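Local coordinates for endosialidase (Enterobacteria phage phi92, PDB 4HIZ), which hydrolyses polysialic acid from within the chain, at alpha-2,8 and alpha-2,9 linkages, probably letting the phage through the capsule of its bacterial host, at residues G71-I76 with N457-I462; K75-P80 with A99-G104; W126-W131 with N541-V546. All blocks are in the same frame, centred on the assembly; numbering follows the deposited sequence.

How the contacts relate
Contacts 1 and 2 both use the chain as it enters the catalytic beta-propeller: they share Lys75 and Ile76, and their centres lie about 15 Å apart. Contact 1 ties strand 71-75 to strand 456-460, joining two blades at the propeller's closure; contact 2 sets the following loop against strand 96-104 of the next blade. Contact 3, its centre about 12 Å from that of contact 2 and about 23 Å from that of contact 1, joins this sheet to the loop 541-546. Along the chain contact 2 closes before contact 3 opens, while contact 1 crosses contact 3. Trp126 packs on Ile76 and Ala99, and Pro129 on Thr79 and Phe101. All three touch the second subunit; contact 3 lies where subunits meet.

Contact 1 (G71-I76 with N457-I462); sequences GNLTKI and NITDQI
Gln461 NE2 donates to Thr459 OG1 at 3.1 Å, in a nearly straight bond (163° at the hydrogen), and a methyl of Leu73 lies alongside this polar pair. The hydroxyl oxygen sits close to the plane of the Gln461 amide. The other end of the same amide is held too: OE1 is hydrogen-bonded to Thr436 OG1 on the neighbouring strand 435-442. With partners at both ends, the flat group has little liberty to rotate. Gln461 gets there by bending at chi2 (51°), which folds its amide back toward the strand it has just left.

Leu73 meets this arrangement through one branch. CD2 lies 3.4 Å from Gln461 NE2 and 3.5 Å from Thr459 OG1, so donor, acceptor and methyl make a nearly equilateral triangle. Leu73 CG stands anti to the backbone N (chi1 -171°), which sends CD2 out toward strand 456-460, and the side chain meets that of Thr459 at about a right angle. Phe488 of strand 483-490 touches both Leu73 and Gln461.

In the propeller, strand 71-75 is the outermost strand, within this chain, of a four-stranded antiparallel blade whose other members, 473-480, 483-490 and 516-523, come from near the other end of the domain. This is the velcro closure of propeller folds. Strand 456-460 borders strand 435-442 in the preceding blade, so Leu73 bridges two neighbouring blades, its CA standing 7.6 Å from the CA of Thr459.

The second subunit adds to both strands. Thr74 and Lys75 pair in a parallel ladder with a strand of that chain, so the sheet continues across the interface, and Asp460 OD2 forms a salt bridge with Arg532 NE of the second subunit.

Contact 2 (K75-P80 with A99-G104); sequences KITDTP and APFMAG. With CA (calcium ion), chain B.
The Phe101 ring is met obliquely by the methyl of Thr77, CG2 standing 4.4 Å from CZ, while Ala99 O lies at the ring edge, in its plane. Leu517, Ala115, Val117, Asn83 and Pro129 also touch this phenyl group. The setting is the seam of the beta-propeller: residues 75-80 carry the chain from strand 71-75 of the closing blade to strand 82-84 of the next, and strand 96-104 is the partner of 82-84 in that sheet.

Beside the ring, Ile76 reaches across with its longer branch, and CD1 comes 4.1 Å from Ala99 CB in a purely apolar touch. Thr77 turns a different group each way. While its methyl faces Phe101, its OG1 is hydrogen-bonded to Asp516 OD1 and to Leu517 N, which fixes the rotation of the side chain.

Asp516 also serves the calcium ion, through OD2, together with the carbonyl oxygens of Phe81, His513 and Ala515; the remaining ligand is Thr79 O, 2.4 Å from the metal.

Contact 3 (W126-W131 with N541-V546); sequences WSMPEW and NRTLPV
Met128 reaches across to the turn at Arg542 and Thr543 and touches it at both ends of its side chain. Close to the backbone, CB rests against Thr543 CG2, 4.1 Å away, the branch set anti to its own carbonyl carbon. Met128 CG lies between the backbone N and carbonyl carbon (chi1 70°); farther out the chain bends at the sulfur (chi3 81°), which carries CE to 3.5 Å from Arg542 O and 3.9 Å from Thr543 CA. The same methyl lies 4.1 Å from Arg542 CB.

Arg542 meets Met128 with its carbonyl oxygen and CB, not with its guanidinium. That group leads away to the third subunit, close to its calcium site, where NE forms a salt bridge with Asp78 OD1 and NH1 bonds to Asp511 O. Arg542 O also accepts from Arg554 NH2 of the second subunit.

The turn is tied off by Asn541: OD1 takes the N-H of Val546 at 2.8 Å, nearly straight at 173° although the donor stands above the carbonyl plane, and ND2 gives a more bent bond to Val546 O.

The contact thus joins a propeller sheet, where strand 130-131 edges strand 113-119, to a loop at the trimer interface; that loop links strands 535-536 and 546-548, and its Leu544 packs on Leu544 of both other subunits.

Contact 1 (G71-I76 with N457-I462)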
loop_
_atom_site.group_PDB
_atom_site.type_symbol
_atom_site.label_atom_id
_atom_site.label_comp_id
_atom_site.label_asym_id
_atom_site.label_seq_id
_atom_site.Cartn_x
_atom_site.Cartn_y
_atom_site.Cartn_z
ATOM N N GLY A 71 27.818 -4.695 6.855
ATOM C CA GLY A 71 27.079 -4.141 5.729
ATOM C C GLY A 71 25.872 -5.036 5.472
ATOM O O GLY A 71 25.942 -6.247 5.692
ATOM N N ASN A 72 24.776 -4.443 5.019
ATOM C CA ASN A 72 23.551 -5.189 4.743
ATOM C C ASN A 72 22.780 -4.599 3.587
ATOM O O ASN A 72 22.913 -3.410 3.293
ATOM C CB ASN A 72 22.657 -5.207 5.992
ATOM C CG ASN A 72 23.187 -6.145 7.046
ATOM O OD1 ASN A 72 23.032 -7.365 6.934
ATOM N ND2 ASN A 72 23.834 -5.594 8.063
ATOM N N LEU A 73 21.942 -5.423 2.959
ATOM C CA LEU A 73 21.253 -5.027 1.725
ATOM C C LEU A 73 19.798 -4.726 2.041
ATOM O O LEU A 73 19.173 -5.464 2.803
ATOM C CB LEU A 73 21.310 -6.169 0.699
ATOM C CG LEU A 73 20.820 -5.834 -0.705
ATOM C CD1 LEU A 73 21.810 -4.849 -1.408
ATOM C CD2 LEU A 73 20.660 -7.118 -1.560
ATOM N N THR A 74 19.260 -3.668 1.436
ATOM C CA THR A 74 17.855 -3.319 1.589
ATOM C C THR A 74 17.270 -3.119 0.205
ATOM O O THR A 74 17.922 -2.512 -0.651
ATOM C CB THR A 74 17.734 -1.970 2.387
ATOM O OG1 THR A 74 18.217 -2.177 3.726
ATOM C CG2 THR A 74 16.268 -1.480 2.461
ATOM N N LYS A 75 16.055 -3.604 -0.040
ATOM C CA LYS A 75 15.356 -3.287 -1.304
ATOM C C LYS A 75 14.681 -1.930 -1.154
ATOM O O LYS A 75 14.026 -1.695 -0.129
ATOM C CB LYS A 75 14.292 -4.373 -1.592
ATOM C CG LYS A 75 13.640 -4.193 -2.958
ATOM C CD LYS A 75 12.783 -5.433 -3.314
ATOM C CE LYS A 75 12.268 -5.296 -4.765
ATOM N NZ LYS A 75 11.521 -6.569 -5.142
ATOM N N ILE A 76 14.847 -1.021 -2.113
ATOM C CA ILE A 76 14.389 0.378 -1.905
ATOM C C ILE A 76 13.332 0.866 -2.903
ATOM O O ILE A 76 12.754 1.919 -2.688
ATOM C CB ILE A 76 15.569 1.388 -1.856
ATOM C CG1 ILE A 76 16.139 1.658 -3.275
ATOM C CG2 ILE A 76 16.667 0.859 -0.885
ATOM C CD1 ILE A 76 17.183 2.837 -3.245
ATOM N N ASN A 457 32.967 -10.666 -3.001
ATOM C CA ASN A 457 31.544 -10.869 -3.306
ATOM C C ASN A 457 30.768 -10.660 -2.004
ATOM O O ASN A 457 30.883 -11.478 -1.065
ATOM C CB ASN A 457 31.377 -12.302 -3.855
ATOM C CG ASN A 457 29.931 -12.668 -4.190
ATOM O OD1 ASN A 457 29.022 -11.802 -4.370
ATOM N ND2 ASN A 457 29.698 -13.956 -4.249
ATOM N N ILE A 458 30.036 -9.543 -1.932
ATOM C CA ILE A 458 29.380 -9.109 -0.684
ATOM C C ILE A 458 27.861 -9.368 -0.651
ATOM O O ILE A 458 27.245 -9.340 0.429
ATOM C CB ILE A 458 29.619 -7.611 -0.450
ATOM C CG1 ILE A 458 29.350 -6.789 -1.735
ATOM C CG2 ILE A 458 31.080 -7.405 -0.046
ATOM C CD1 ILE A 458 29.144 -5.282 -1.437
ATOM N N THR A 459 27.260 -9.589 -1.825
ATOM C CA THR A 459 25.818 -9.894 -1.925
ATOM C C THR A 459 25.562 -10.440 -3.327
ATOM O O THR A 459 26.367 -10.190 -4.226
ATOM C CB THR A 459 24.921 -8.636 -1.658
ATOM O OG1 THR A 459 23.553 -8.971 -1.923
ATOM C CG2 THR A 459 25.310 -7.473 -2.580
ATOM N N ASP A 460 24.499 -11.235 -3.495
ATOM C CA ASP A 460 24.119 -11.744 -4.808
ATOM C C ASP A 460 22.704 -11.283 -5.135
ATOM O O ASP A 460 21.788 -11.377 -4.280
ATOM C CB ASP A 460 24.060 -13.285 -4.816
ATOM C CG ASP A 460 25.437 -13.970 -4.829
ATOM O OD1 ASP A 460 26.477 -13.287 -4.912
ATOM O OD2 ASP A 460 25.452 -15.233 -4.777
ATOM N N GLN A 461 22.514 -10.883 -6.385
ATOM C CA GLN A 461 21.245 -10.399 -6.921
ATOM C C GLN A 461 20.613 -11.491 -7.788
ATOM O O GLN A 461 21.152 -12.601 -7.889
ATOM C CB GLN A 461 21.526 -9.145 -7.777
ATOM C CG GLN A 461 21.597 -7.890 -6.901
ATOM C CD GLN A 461 22.544 -8.031 -5.720
ATOM O OE1 GLN A 461 23.787 -8.049 -5.890
ATOM N NE2 GLN A 461 21.972 -8.122 -4.498
ATOM N N ILE A 462 19.511 -11.147 -8.445
ATOM C CA ILE A 462 18.869 -12.041 -9.412
ATOM C C ILE A 462 18.786 -11.359 -10.781
ATOM O O ILE A 462 18.417 -10.193 -10.884
ATOM C CB ILE A 462 17.431 -12.414 -8.928
ATOM C CG1 ILE A 462 17.512 -13.333 -7.694
ATOM C CG2 ILE A 462 16.598 -13.080 -10.071
ATOM C CD1 ILE A 462 16.139 -13.448 -6.947
#

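Contact 2 (K75-P80 with A99-G104)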
loop_
_atom_site.group_PDB
_atom_site.type_symbol
_atom_site.label_atom_id
_atom_site.label_comp_id
_atom_site.label_asym_id
_atom_site.label_seq_id
_atom_site.Cartn_x
_atom_site.Cartn_y
_atom_site.Cartn_z
ATOM N N LYS A 75 16.055 -3.604 -0.040
ATOM C CA LYS A 75 15.356 -3.287 -1.304
ATOM C C LYS A 75 14.681 -1.930 -1.154
ATOM O O LYS A 75 14.026 -1.695 -0.129
ATOM C CB LYS A 75 14.292 -4.373 -1.592
ATOM C CG LYS A 75 13.640 -4.193 -2.958
ATOM C CD LYS A 75 12.783 -5.433 -3.314
ATOM C CE LYS A 75 12.268 -5.296 -4.765
ATOM N NZ LYS A 75 11.521 -6.569 -5.142
ATOM N N ILE A 76 14.847 -1.021 -2.113
ATOM C CA ILE A 76 14.389 0.378 -1.905
ATOM C C ILE A 76 13.332 0.866 -2.903
ATOM O O ILE A 76 12.754 1.919 -2.688
ATOM C CB ILE A 76 15.569 1.388 -1.856
ATOM C CG1 ILE A 76 16.139 1.658 -3.275
ATOM C CG2 ILE A 76 16.667 0.859 -0.885
ATOM C CD1 ILE A 76 17.183 2.837 -3.245
ATOM N N THR A 77 13.120 0.146 -4.020
ATOM C CA THR A 77 11.928 0.389 -4.824
ATOM C C THR A 77 11.165 -0.904 -5.002
ATOM O O THR A 77 11.751 -2.005 -4.945
ATOM C CB THR A 77 12.189 0.995 -6.259
ATOM O OG1 THR A 77 12.884 0.051 -7.100
ATOM C CG2 THR A 77 13.027 2.238 -6.144
ATOM N N ASP A 78 9.865 -0.752 -5.211
ATOM C CA ASP A 78 9.055 -1.943 -5.516
ATOM C C ASP A 78 7.856 -1.501 -6.305
ATOM O O ASP A 78 6.726 -1.493 -5.813
ATOM C CB ASP A 78 8.682 -2.677 -4.226
ATOM C CG ASP A 78 8.017 -4.023 -4.482
ATOM O OD1 ASP A 78 8.088 -4.551 -5.631
ATOM O OD2 ASP A 78 7.471 -4.565 -3.492
ATOM N N THR A 79 8.081 -1.192 -7.589
ATOM C CA THR A 79 6.988 -0.767 -8.463
ATOM C C THR A 79 7.088 -1.570 -9.757
ATOM O O THR A 79 8.139 -2.175 -10.043
ATOM C CB THR A 79 7.020 0.778 -8.771
ATOM O OG1 THR A 79 7.521 0.994 -10.101
ATOM C CG2 THR A 79 7.862 1.579 -7.752
ATOM N N PRO A 80 5.999 -1.599 -10.541
ATOM C CA PRO A 80 6.027 -2.486 -11.727
ATOM C C PRO A 80 6.695 -1.828 -12.924
ATOM O O PRO A 80 6.828 -2.466 -13.974
ATOM C CB PRO A 80 4.540 -2.722 -12.026
ATOM C CG PRO A 80 3.879 -1.448 -11.540
ATOM C CD PRO A 80 4.678 -0.970 -10.337
ATOM N N ALA A 99 18.317 8.974 -4.138
ATOM C CA ALA A 99 18.664 7.948 -5.126
ATOM C C ALA A 99 17.879 8.215 -6.425
ATOM O O ALA A 99 16.758 7.684 -6.644
ATOM C CB ALA A 99 18.313 6.512 -4.571
ATOM N N PRO A 100 18.457 9.036 -7.315
ATOM C CA PRO A 100 17.810 9.282 -8.596
ATOM C C PRO A 100 18.053 8.095 -9.523
ATOM O O PRO A 100 19.042 7.371 -9.363
ATOM C CB PRO A 100 18.556 10.524 -9.145
ATOM C CG PRO A 100 19.277 11.105 -7.910
ATOM C CD PRO A 100 19.671 9.850 -7.149
ATOM N N PHE A 101 17.118 7.874 -10.439
ATOM C CA PHE A 101 17.152 6.690 -11.324
ATOM C C PHE A 101 16.194 6.988 -12.475
ATOM O O PHE A 101 15.718 8.132 -12.612
ATOM C CB PHE A 101 16.725 5.421 -10.542
ATOM C CG PHE A 101 15.282 5.420 -10.098
ATOM C CD1 PHE A 101 14.870 6.149 -8.939
ATOM C CD2 PHE A 101 14.340 4.661 -10.789
ATOM C CE1 PHE A 101 13.532 6.119 -8.510
ATOM C CE2 PHE A 101 12.990 4.618 -10.382
ATOM C CZ PHE A 101 12.582 5.350 -9.231
ATOM N N MET A 102 15.953 6.028 -13.368
ATOM C CA MET A 102 14.961 6.236 -14.409
ATOM C C MET A 102 13.895 5.128 -14.293
ATOM O O MET A 102 14.234 3.951 -14.064
ATOM C CB MET A 102 15.647 6.229 -15.804
ATOM C CG MET A 102 16.496 7.562 -15.968
ATOM S SD MET A 102 17.374 7.477 -17.556
ATOM C CE MET A 102 18.739 6.400 -17.171
ATOM N N ALA A 103 12.634 5.550 -14.367
ATOM C CA ALA A 103 11.473 4.664 -14.274
ATOM C C ALA A 103 10.869 4.585 -15.659
ATOM O O ALA A 103 10.308 5.563 -16.156
ATOM C CB ALA A 103 10.442 5.265 -13.282
ATOM N N GLY A 104 10.974 3.427 -16.292
ATOM C CA GLY A 104 10.464 3.292 -17.659
ATOM C C GLY A 104 9.940 1.886 -17.890
ATOM O O GLY A 104 9.276 1.308 -16.998
HETATM CA CA CA B . 10.078 -3.104 -11.089
#

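Contact 3 (W126-W131 with N541-V546)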
loop_
_atom_site.group_PDB
_atom_site.type_symbol
_atom_site.label_atom_id
_atom_site.label_comp_id
_atom_site.label_asym_id
_atom_site.label_seq_id
_atom_site.Cartn_x
_atom_site.Cartn_y
_atom_site.Cartn_z
ATOM N N TRP A 126 12.382 4.104 2.344
ATOM C CA TRP A 126 12.535 4.914 1.142
ATOM C C TRP A 126 11.166 5.320 0.616
ATOM O O TRP A 126 10.201 4.528 0.648
ATOM C CB TRP A 126 13.323 4.132 0.092
ATOM C CG TRP A 126 14.708 3.842 0.557
ATOM C CD1 TRP A 126 15.088 2.875 1.442
ATOM C CD2 TRP A 126 15.895 4.545 0.195
ATOM N NE1 TRP A 126 16.446 2.925 1.652
ATOM C CE2 TRP A 126 16.963 3.935 0.888
ATOM C CE3 TRP A 126 16.160 5.639 -0.653
ATOM C CZ2 TRP A 126 18.278 4.352 0.757
ATOM C CZ3 TRP A 126 17.473 6.071 -0.776
ATOM C CH2 TRP A 126 18.520 5.435 -0.067
ATOM N N SER A 127 11.090 6.567 0.160
ATOM C CA SER A 127 9.858 7.201 -0.280
ATOM C C SER A 127 9.342 6.655 -1.613
ATOM O O SER A 127 10.028 5.871 -2.311
ATOM C CB SER A 127 10.098 8.698 -0.470
ATOM O OG SER A 127 11.052 8.927 -1.552
ATOM N N MET A 128 8.135 7.095 -1.986
ATOM C CA MET A 128 7.576 6.735 -3.289
ATOM C C MET A 128 8.424 7.434 -4.368
ATOM O O MET A 128 9.046 8.471 -4.096
ATOM C CB MET A 128 6.122 7.191 -3.403
ATOM C CG MET A 128 5.960 8.708 -3.487
ATOM S SD MET A 128 4.256 9.286 -3.548
ATOM C CE MET A 128 3.833 9.203 -1.793
ATOM N N PRO A 129 8.454 6.873 -5.578
ATOM C CA PRO A 129 9.171 7.611 -6.622
ATOM C C PRO A 129 8.541 8.972 -6.905
ATOM O O PRO A 129 7.308 9.113 -6.907
ATOM C CB PRO A 129 8.993 6.733 -7.883
ATOM C CG PRO A 129 8.699 5.371 -7.368
ATOM C CD PRO A 129 7.894 5.606 -6.071
ATOM N N GLU A 130 9.395 9.971 -7.135
ATOM C CA GLU A 130 8.945 11.283 -7.608
ATOM C C GLU A 130 9.542 11.492 -8.977
ATOM O O GLU A 130 10.755 11.352 -9.149
ATOM C CB GLU A 130 9.404 12.413 -6.670
ATOM C CG GLU A 130 9.032 13.791 -7.213
ATOM C CD GLU A 130 9.467 14.946 -6.338
ATOM O OE1 GLU A 130 10.075 14.740 -5.251
ATOM O OE2 GLU A 130 9.180 16.080 -6.769
ATOM N N TRP A 131 8.686 11.832 -9.922
ATOM C CA TRP A 131 9.143 12.155 -11.277
ATOM C C TRP A 131 9.736 13.555 -11.272
ATOM O O TRP A 131 9.103 14.523 -10.813
ATOM C CB TRP A 131 7.986 12.080 -12.264
ATOM C CG TRP A 131 7.443 10.665 -12.442
ATOM C CD1 TRP A 131 8.103 9.480 -12.213
ATOM C CD2 TRP A 131 6.120 10.318 -12.863
ATOM N NE1 TRP A 131 7.248 8.398 -12.476
ATOM C CE2 TRP A 131 6.039 8.897 -12.899
ATOM C CE3 TRP A 131 4.998 11.075 -13.239
ATOM C CZ2 TRP A 131 4.866 8.226 -13.248
ATOM C CZ3 TRP A 131 3.819 10.393 -13.617
ATOM C CH2 TRP A 131 3.769 8.990 -13.602
ATOM N N ASN A 541 1.379 4.013 4.366
ATOM C CA ASN A 541 0.239 4.883 4.172
ATOM C C ASN A 541 0.642 6.237 3.601
ATOM O O ASN A 541 0.029 7.267 3.895
ATOM C CB ASN A 541 -0.493 5.050 5.534
ATOM C CG ASN A 541 -1.942 4.664 5.470
ATOM O OD1 ASN A 541 -2.541 4.550 4.404
ATOM N ND2 ASN A 541 -2.534 4.472 6.643
ATOM N N ARG A 542 1.640 6.205 2.709
ATOM C CA ARG A 542 2.062 7.453 2.045
ATOM C C ARG A 542 1.509 7.500 0.625
ATOM O O ARG A 542 1.064 8.555 0.164
ATOM C CB ARG A 542 3.596 7.619 1.971
ATOM C CG ARG A 542 4.347 7.679 3.299
ATOM C CD ARG A 542 3.590 8.526 4.334
ATOM N NE ARG A 542 4.392 8.770 5.550
ATOM C CZ ARG A 542 5.051 9.904 5.801
ATOM N NH1 ARG A 542 4.996 10.907 4.947
ATOM N NH2 ARG A 542 5.730 10.046 6.932
ATOM N N THR A 543 1.539 6.380 -0.096
ATOM C CA THR A 543 1.072 6.456 -1.485
ATOM C C THR A 543 -0.380 6.841 -1.596
ATOM O O THR A 543 -0.736 7.708 -2.417
ATOM C CB THR A 543 1.313 5.152 -2.289
ATOM O OG1 THR A 543 0.745 4.050 -1.569
ATOM C CG2 THR A 543 2.811 4.953 -2.487
ATOM N N LEU A 544 -1.241 6.162 -0.828
ATOM C CA LEU A 544 -2.648 6.524 -0.838
ATOM C C LEU A 544 -3.066 6.517 0.630
ATOM O O LEU A 544 -3.436 5.456 1.167
ATOM C CB LEU A 544 -3.463 5.527 -1.684
ATOM C CG LEU A 544 -3.106 5.558 -3.189
ATOM C CD1 LEU A 544 -3.709 4.358 -3.853
ATOM C CD2 LEU A 544 -3.593 6.852 -3.851
ATOM N N PRO A 545 -2.958 7.667 1.304
ATOM C CA PRO A 545 -3.105 7.639 2.786
ATOM C C PRO A 545 -4.523 7.368 3.220
ATOM O O PRO A 545 -5.425 8.149 2.939
ATOM C CB PRO A 545 -2.680 9.056 3.248
ATOM C CG PRO A 545 -2.080 9.703 2.048
ATOM C CD PRO A 545 -2.507 8.977 0.792
ATOM N N VAL A 546 -4.705 6.230 3.884
ATOM C CA VAL A 546 -6.055 5.794 4.259
ATOM C C VAL A 546 -6.226 5.724 5.748
ATOM O O VAL A 546 -5.344 5.218 6.454
ATOM C CB VAL A 546 -6.343 4.412 3.651
ATOM C CG1 VAL A 546 -7.567 3.739 4.322
ATOM C CG2 VAL A 546 -6.536 4.522 2.119
#